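Long-range contacts in homoserine O-acetyltransferase (Bacillus anthracis str. 'Ames Ancestor', PDB 3I1I), which probably transfers the acetyl group of acetyl-CoA to the hydroxyl of L-homoserine, an early step of methionine biosynthesis, using an alpha/beta-hydrolase fold: residues Glu301-Val306 against Asp331-Gln336; His170-Met175 against Val306-Leu311. All blocks are in the same frame, centred on the assembly; numbering follows the deposited sequence.

Contact 1: Glu301-Val306 against Asp331-Gln336; sequences EALSNV and DLLQKQ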
loop_
_atom_site.group_PDB
_atom_site.type_symbol
_atom_site.label_atom_id
_atom_site.label_comp_id
_atom_site.label_asym_id
_atom_site.label_seq_id
_atom_site.Cartn_x
_atom_site.Cartn_y
_atom_site.Cartn_z
ATOM N N GLU A 301 6.647 -29.851 -14.869
ATOM C CA GLU A 301 6.756 -31.057 -14.074
ATOM C C GLU A 301 5.636 -31.151 -13.052
ATOM O O GLU A 301 5.058 -32.198 -12.899
ATOM C CB GLU A 301 8.114 -31.205 -13.379
ATOM C CG GLU A 301 8.299 -32.652 -12.853
ATOM C CD GLU A 301 9.254 -32.808 -11.681
ATOM O OE1 GLU A 301 10.108 -31.907 -11.458
ATOM O OE2 GLU A 301 9.138 -33.874 -11.010
ATOM N N ALA A 302 5.321 -30.065 -12.360
ATOM C CA ALA A 302 4.264 -30.092 -11.355
ATOM C C ALA A 302 2.975 -30.593 -12.022
ATOM O O ALA A 302 2.299 -31.470 -11.506
ATOM C CB ALA A 302 4.068 -28.700 -10.706
ATOM N N LEU A 303 2.681 -30.079 -13.206
ATOM C CA LEU A 303 1.438 -30.384 -13.876
ATOM C C LEU A 303 1.397 -31.782 -14.468
ATOM O O LEU A 303 0.324 -32.345 -14.630
ATOM C CB LEU A 303 1.170 -29.341 -14.949
ATOM C CG LEU A 303 0.845 -27.933 -14.448
ATOM C CD1 LEU A 303 0.958 -26.907 -15.590
ATOM C CD2 LEU A 303 -0.576 -27.941 -13.812
ATOM N N SER A 304 2.561 -32.349 -14.794
ATOM C CA SER A 304 2.650 -33.739 -15.259
ATOM C C SER A 304 1.930 -34.726 -14.322
ATOM O O SER A 304 1.450 -35.764 -14.742
ATOM C CB SER A 304 4.134 -34.145 -15.430
ATOM O OG SER A 304 4.778 -34.309 -14.159
ATOM N N ASN A 305 1.881 -34.403 -13.041
ATOM C CA ASN A 305 1.285 -35.299 -12.051
ATOM C C ASN A 305 -0.261 -35.253 -12.037
ATOM O O ASN A 305 -0.903 -36.188 -11.576
ATOM C CB ASN A 305 1.800 -34.933 -10.660
ATOM C CG ASN A 305 3.293 -35.170 -10.494
ATOM O OD1 ASN A 305 3.706 -36.298 -10.274
ATOM N ND2 ASN A 305 4.104 -34.103 -10.555
ATOM N N VAL A 306 -0.846 -34.152 -12.494
ATOM C CA VAL A 306 -2.290 -33.991 -12.482
ATOM C C VAL A 306 -2.936 -35.044 -13.384
ATOM O O VAL A 306 -2.520 -35.222 -14.508
ATOM C CB VAL A 306 -2.706 -32.567 -12.949
ATOM C CG1 VAL A 306 -4.211 -32.452 -13.153
ATOM C CG2 VAL A 306 -2.173 -31.496 -11.928
ATOM N N ASP A 331 -2.860 -25.186 -21.622
ATOM C CA ASP A 331 -2.125 -25.601 -22.784
ATOM C C ASP A 331 -1.111 -26.695 -22.433
ATOM O O ASP A 331 -1.021 -27.728 -23.153
ATOM C CB ASP A 331 -1.453 -24.425 -23.470
ATOM C CG ASP A 331 -0.893 -24.808 -24.825
ATOM O OD1 ASP A 331 -1.632 -25.311 -25.692
ATOM O OD2 ASP A 331 0.315 -24.637 -25.038
ATOM N N LEU A 332 -0.375 -26.498 -21.330
ATOM C CA LEU A 332 0.590 -27.511 -20.906
ATOM C C LEU A 332 -0.103 -28.836 -20.620
ATOM O O LEU A 332 0.340 -29.886 -21.066
ATOM C CB LEU A 332 1.407 -27.057 -19.694
ATOM C CG LEU A 332 2.335 -25.863 -19.949
ATOM C CD1 LEU A 332 2.906 -25.300 -18.620
ATOM C CD2 LEU A 332 3.437 -26.197 -20.983
ATOM N N LEU A 333 -1.208 -28.802 -19.907
ATOM C CA LEU A 333 -1.939 -30.044 -19.618
ATOM C C LEU A 333 -2.428 -30.739 -20.894
ATOM O O LEU A 333 -2.348 -31.959 -21.001
ATOM C CB LEU A 333 -3.124 -29.782 -18.687
ATOM C CG LEU A 333 -2.808 -29.569 -17.206
ATOM C CD1 LEU A 333 -4.010 -28.870 -16.510
ATOM C CD2 LEU A 333 -2.386 -30.928 -16.481
ATOM N N GLN A 334 -2.926 -29.982 -21.866
ATOM C CA GLN A 334 -3.400 -30.580 -23.116
ATOM C C GLN A 334 -2.254 -31.225 -23.869
ATOM O O GLN A 334 -2.398 -32.311 -24.379
ATOM C CB GLN A 334 -4.105 -29.563 -23.995
ATOM C CG GLN A 334 -5.446 -29.157 -23.444
ATOM C CD GLN A 334 -6.086 -28.004 -24.183
ATOM O OE1 GLN A 334 -5.533 -27.496 -25.135
ATOM N NE2 GLN A 334 -7.262 -27.589 -23.742
ATOM N N LYS A 335 -1.095 -30.596 -23.906
ATOM C CA LYS A 335 0.032 -31.212 -24.588
ATOM C C LYS A 335 0.555 -32.469 -23.887
ATOM O O LYS A 335 1.232 -33.264 -24.497
ATOM C CB LYS A 335 1.150 -30.217 -24.782
ATOM C CG LYS A 335 0.641 -28.977 -25.491
ATOM C CD LYS A 335 1.489 -28.568 -26.622
ATOM C CE LYS A 335 2.173 -27.202 -26.399
ATOM N NZ LYS A 335 1.368 -26.113 -27.082
ATOM N N GLN A 336 0.221 -32.646 -22.610
ATOM C CA GLN A 336 0.465 -33.901 -21.937
ATOM C C GLN A 336 -0.593 -34.955 -22.214
ATOM O O GLN A 336 -0.537 -36.042 -21.650
ATOM C CB GLN A 336 0.566 -33.661 -20.441
ATOM C CG GLN A 336 1.791 -32.842 -20.078
ATOM C CD GLN A 336 1.775 -32.423 -18.649
ATOM O OE1 GLN A 336 0.802 -32.711 -17.895
ATOM N NE2 GLN A 336 2.851 -31.773 -18.228
#
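The C-terminal end of helix 299-304 packs against the last turn of helix 324-335, the helix between strands 309-313 and 340-342 of the alpha/beta-hydrolase sheet. Leu303, Leu333 and Val306 are buried, both leucines holding CG anti to their own carbonyl carbon. Leu333 lays CD2 between Leu303 O at 3.6 Å and Val306 CB at 3.9 Å, its side chain crossing that of Val306 at about a right angle. From a partly exposed position Leu332 brings CD1 to 3.9 Å from Leu303 CD1, again with the side chains crossed. The outer side is looser and polar. There the extended chain of Gln336 lays its amide beside the backbone of Ser304, OE1 of Gln336 3.4 Å from Ser304 CA. Gln336 OE1 also lies 3.3 Å from Leu303 O, two acceptors that cannot bond each other; Lys338 NZ bonds to OE1, to Ser304 O and more weakly to Leu303 O. Between 301-306 and 331-336 the packing is thus mostly apolar; the polar links run through Lys338 and, weakly, from Gln336 NE2 to Glu300 O, and the lysine charge probably offsets the carbonyl oxygens gathered at the helix end.

Contact 2: His170-Met175 against Val306-Leu311; sequences HMVERM and VEANVL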
loop_
_atom_site.group_PDB
_atom_site.type_symbol
_atom_site.label_atom_id
_atom_site.label_comp_id
_atom_site.label_asym_id
_atom_site.label_seq_id
_atom_site.Cartn_x
_atom_site.Cartn_y
_atom_site.Cartn_z
ATOM N N HIS A 170 -4.247 -39.630 -7.317
ATOM C CA HIS A 170 -5.110 -40.805 -7.402
ATOM C C HIS A 170 -6.482 -40.538 -6.770
ATOM O O HIS A 170 -7.347 -41.395 -6.838
ATOM C CB HIS A 170 -4.471 -42.046 -6.754
ATOM C CG HIS A 170 -3.053 -42.287 -7.170
ATOM N ND1 HIS A 170 -2.601 -42.055 -8.458
ATOM C CD2 HIS A 170 -1.978 -42.724 -6.463
ATOM C CE1 HIS A 170 -1.306 -42.309 -8.518
ATOM N NE2 HIS A 170 -0.906 -42.736 -7.328
HETATM N N MSE A 171 -6.677 -39.369 -6.162
HETATM C CA MSE A 171 -7.874 -39.094 -5.401
HETATM C C MSE A 171 -8.789 -38.088 -6.032
HETATM O O MSE A 171 -9.900 -37.967 -5.578
HETATM C CB MSE A 171 -7.520 -38.562 -4.013
HETATM C CG MSE A 171 -6.911 -39.589 -3.069
HETATM SE SE MSE A 171 -6.538 -38.847 -1.331
HETATM C CE MSE A 171 -8.392 -38.774 -0.669
ATOM N N VAL A 172 -8.360 -37.360 -7.057
ATOM C CA VAL A 172 -9.148 -36.253 -7.581
ATOM C C VAL A 172 -9.644 -36.526 -9.002
ATOM O O VAL A 172 -8.876 -36.600 -9.946
ATOM C CB VAL A 172 -8.321 -34.947 -7.560
ATOM C CG1 VAL A 172 -9.127 -33.770 -8.130
ATOM C CG2 VAL A 172 -7.802 -34.634 -6.142
ATOM N N GLU A 173 -10.944 -36.634 -9.175
ATOM C CA GLU A 173 -11.496 -36.883 -10.500
ATOM C C GLU A 173 -11.552 -35.633 -11.357
ATOM O O GLU A 173 -11.349 -35.697 -12.588
ATOM C CB GLU A 173 -12.884 -37.486 -10.391
ATOM C CG GLU A 173 -12.836 -38.837 -9.706
ATOM C CD GLU A 173 -14.171 -39.540 -9.645
ATOM O OE1 GLU A 173 -15.149 -39.127 -10.311
ATOM O OE2 GLU A 173 -14.231 -40.541 -8.922
ATOM N N ARG A 174 -11.839 -34.517 -10.691
ATOM C CA ARG A 174 -12.119 -33.262 -11.345
ATOM C C ARG A 174 -11.639 -32.140 -10.487
ATOM O O ARG A 174 -11.845 -32.147 -9.286
ATOM C CB ARG A 174 -13.603 -33.097 -11.536
ATOM C CG ARG A 174 -14.230 -34.138 -12.409
ATOM C CD ARG A 174 -15.756 -33.974 -12.488
ATOM N NE ARG A 174 -16.363 -35.129 -13.118
ATOM C CZ ARG A 174 -16.468 -36.334 -12.551
ATOM N NH1 ARG A 174 -16.040 -36.571 -11.308
ATOM N NH2 ARG A 174 -17.012 -37.330 -13.241
HETATM N N MSE A 175 -11.025 -31.141 -11.102
HETATM C CA MSE A 175 -10.646 -29.935 -10.360
HETATM C C MSE A 175 -11.199 -28.700 -11.069
HETATM O O MSE A 175 -11.066 -28.576 -12.267
HETATM C CB MSE A 175 -9.146 -29.859 -10.228
HETATM C CG MSE A 175 -8.685 -28.750 -9.302
HETATM SE SE MSE A 175 -8.293 -27.119 -10.301
HETATM C CE MSE A 175 -6.629 -27.740 -11.091
ATOM N N VAL A 306 -0.846 -34.152 -12.494
ATOM C CA VAL A 306 -2.290 -33.991 -12.482
ATOM C C VAL A 306 -2.936 -35.044 -13.384
ATOM O O VAL A 306 -2.520 -35.222 -14.508
ATOM C CB VAL A 306 -2.706 -32.567 -12.949
ATOM C CG1 VAL A 306 -4.211 -32.452 -13.153
ATOM C CG2 VAL A 306 -2.173 -31.496 -11.928
ATOM N N GLU A 307 -3.937 -35.754 -12.861
ATOM C CA GLU A 307 -4.714 -36.705 -13.674
ATOM C C GLU A 307 -6.220 -36.361 -13.671
ATOM O O GLU A 307 -6.989 -37.005 -14.355
ATOM C CB GLU A 307 -4.485 -38.157 -13.214
ATOM C CG GLU A 307 -2.984 -38.600 -13.148
ATOM C CD GLU A 307 -2.223 -38.553 -14.516
ATOM O OE1 GLU A 307 -2.878 -38.675 -15.548
ATOM O OE2 GLU A 307 -0.959 -38.424 -14.560
ATOM N N ALA A 308 -6.624 -35.345 -12.918
ATOM C CA ALA A 308 -8.026 -34.906 -12.889
ATOM C C ALA A 308 -8.397 -34.277 -14.233
ATOM O O ALA A 308 -7.538 -33.756 -14.938
ATOM C CB ALA A 308 -8.232 -33.904 -11.794
ATOM N N ASN A 309 -9.672 -34.331 -14.589
ATOM C CA ASN A 309 -10.214 -33.450 -15.628
ATOM C C ASN A 309 -10.109 -32.068 -15.041
ATOM O O ASN A 309 -10.504 -31.900 -13.902
ATOM C CB ASN A 309 -11.706 -33.752 -15.883
ATOM C CG ASN A 309 -11.943 -34.964 -16.770
ATOM O OD1 ASN A 309 -11.053 -35.738 -17.040
ATOM N ND2 ASN A 309 -13.173 -35.114 -17.237
ATOM N N VAL A 310 -9.564 -31.098 -15.763
ATOM C CA VAL A 310 -9.339 -29.756 -15.188
ATOM C C VAL A 310 -10.149 -28.670 -15.906
ATOM O O VAL A 310 -10.144 -28.615 -17.139
ATOM C CB VAL A 310 -7.824 -29.371 -15.216
ATOM C CG1 VAL A 310 -7.611 -27.845 -14.989
ATOM C CG2 VAL A 310 -7.036 -30.215 -14.178
ATOM N N LEU A 311 -10.849 -27.836 -15.120
ATOM C CA LEU A 311 -11.606 -26.672 -15.617
ATOM C C LEU A 311 -11.145 -25.401 -14.893
ATOM O O LEU A 311 -11.255 -25.301 -13.670
ATOM C CB LEU A 311 -13.119 -26.864 -15.405
ATOM C CG LEU A 311 -14.043 -25.693 -15.878
ATOM C CD1 LEU A 311 -13.885 -25.357 -17.426
ATOM C CD2 LEU A 311 -15.497 -25.947 -15.552
#
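Strands 174-178 and 309-313, adjacent in the central sheet of the alpha/beta-hydrolase fold, start side by side and parallel, Arg174 paired with Asn309 and Met175 with Val310, through three backbone hydrogen bonds that alternate in direction. Asn309 N reaches Glu173 O at 2.9 Å from 31° above the carbonyl plane, so this first bond is skewed. The next two, Met175 N to Asn309 O and Leu311 N to Met175 O (3.0 Å), run nearly along their C=O axes. Just before the strand, Ala308 turns its methyl into the neighbouring chain segment, with Ala308 CB 3.3 Å from Val172 O and 3.8 Å from Val172 CG1. On the same side as Val310, selenomethionine Met175 starts with CG anti to the backbone N (chi1 -172°), then bends at chi2 and chi3 so that Met175 CE touches both methyls of Val310, CG1 and CG2, at 4.0 Å. The two side chains lie alongside each other, and helix 156-167 covers Met175 with Gln162 and Ala165. Arg174 and Asn309 occupy the other face, beneath Phe368 of helix 362-370. The arm of Arg174 is extended from CG to NE; Arg174 NH1 forms a salt bridge on the anti lone pair of Glu173 OE1 at 2.9 Å, 22° out of the guanidinium plane, and also bonds to His149 O, while NH2 bonds to Arg371 O. Asn309 uses both ends of its amide on the C-terminal tail, ND2 to Lys372 O and OD1 to Ser374 N, which fixes the rotation of the group. The Met175/Val310 side is mainly apolar packing, whereas on the Arg174/Asn309 side buried polar groups are satisfied by a carboxylate and main chain, tying the C-terminal segment to this face of the sheet.

In the fold
Contacts 1 and 2 have centres 12 Å apart and share Val306, the residue that passes from the turn after helix 299-304 toward strand 309-313. Along the chain the order is 170-175, 301-306, 306-311, 331-336, so the two contacts interlock: strand 309-313 pairs with 174-178 and is then followed by helix 324-335, which returns to pack on helix 299-304. They also touch directly, Leu333 CD1 lying 4.0 Å from Val310 CG1. Strands 174-178 and 309-313 are neighbours in the parallel part of the mixed sheet, and 340-342 adds the last strand beyond them, so helix 324-335 belongs to a beta-alpha-beta crossover of the alpha/beta-hydrolase fold.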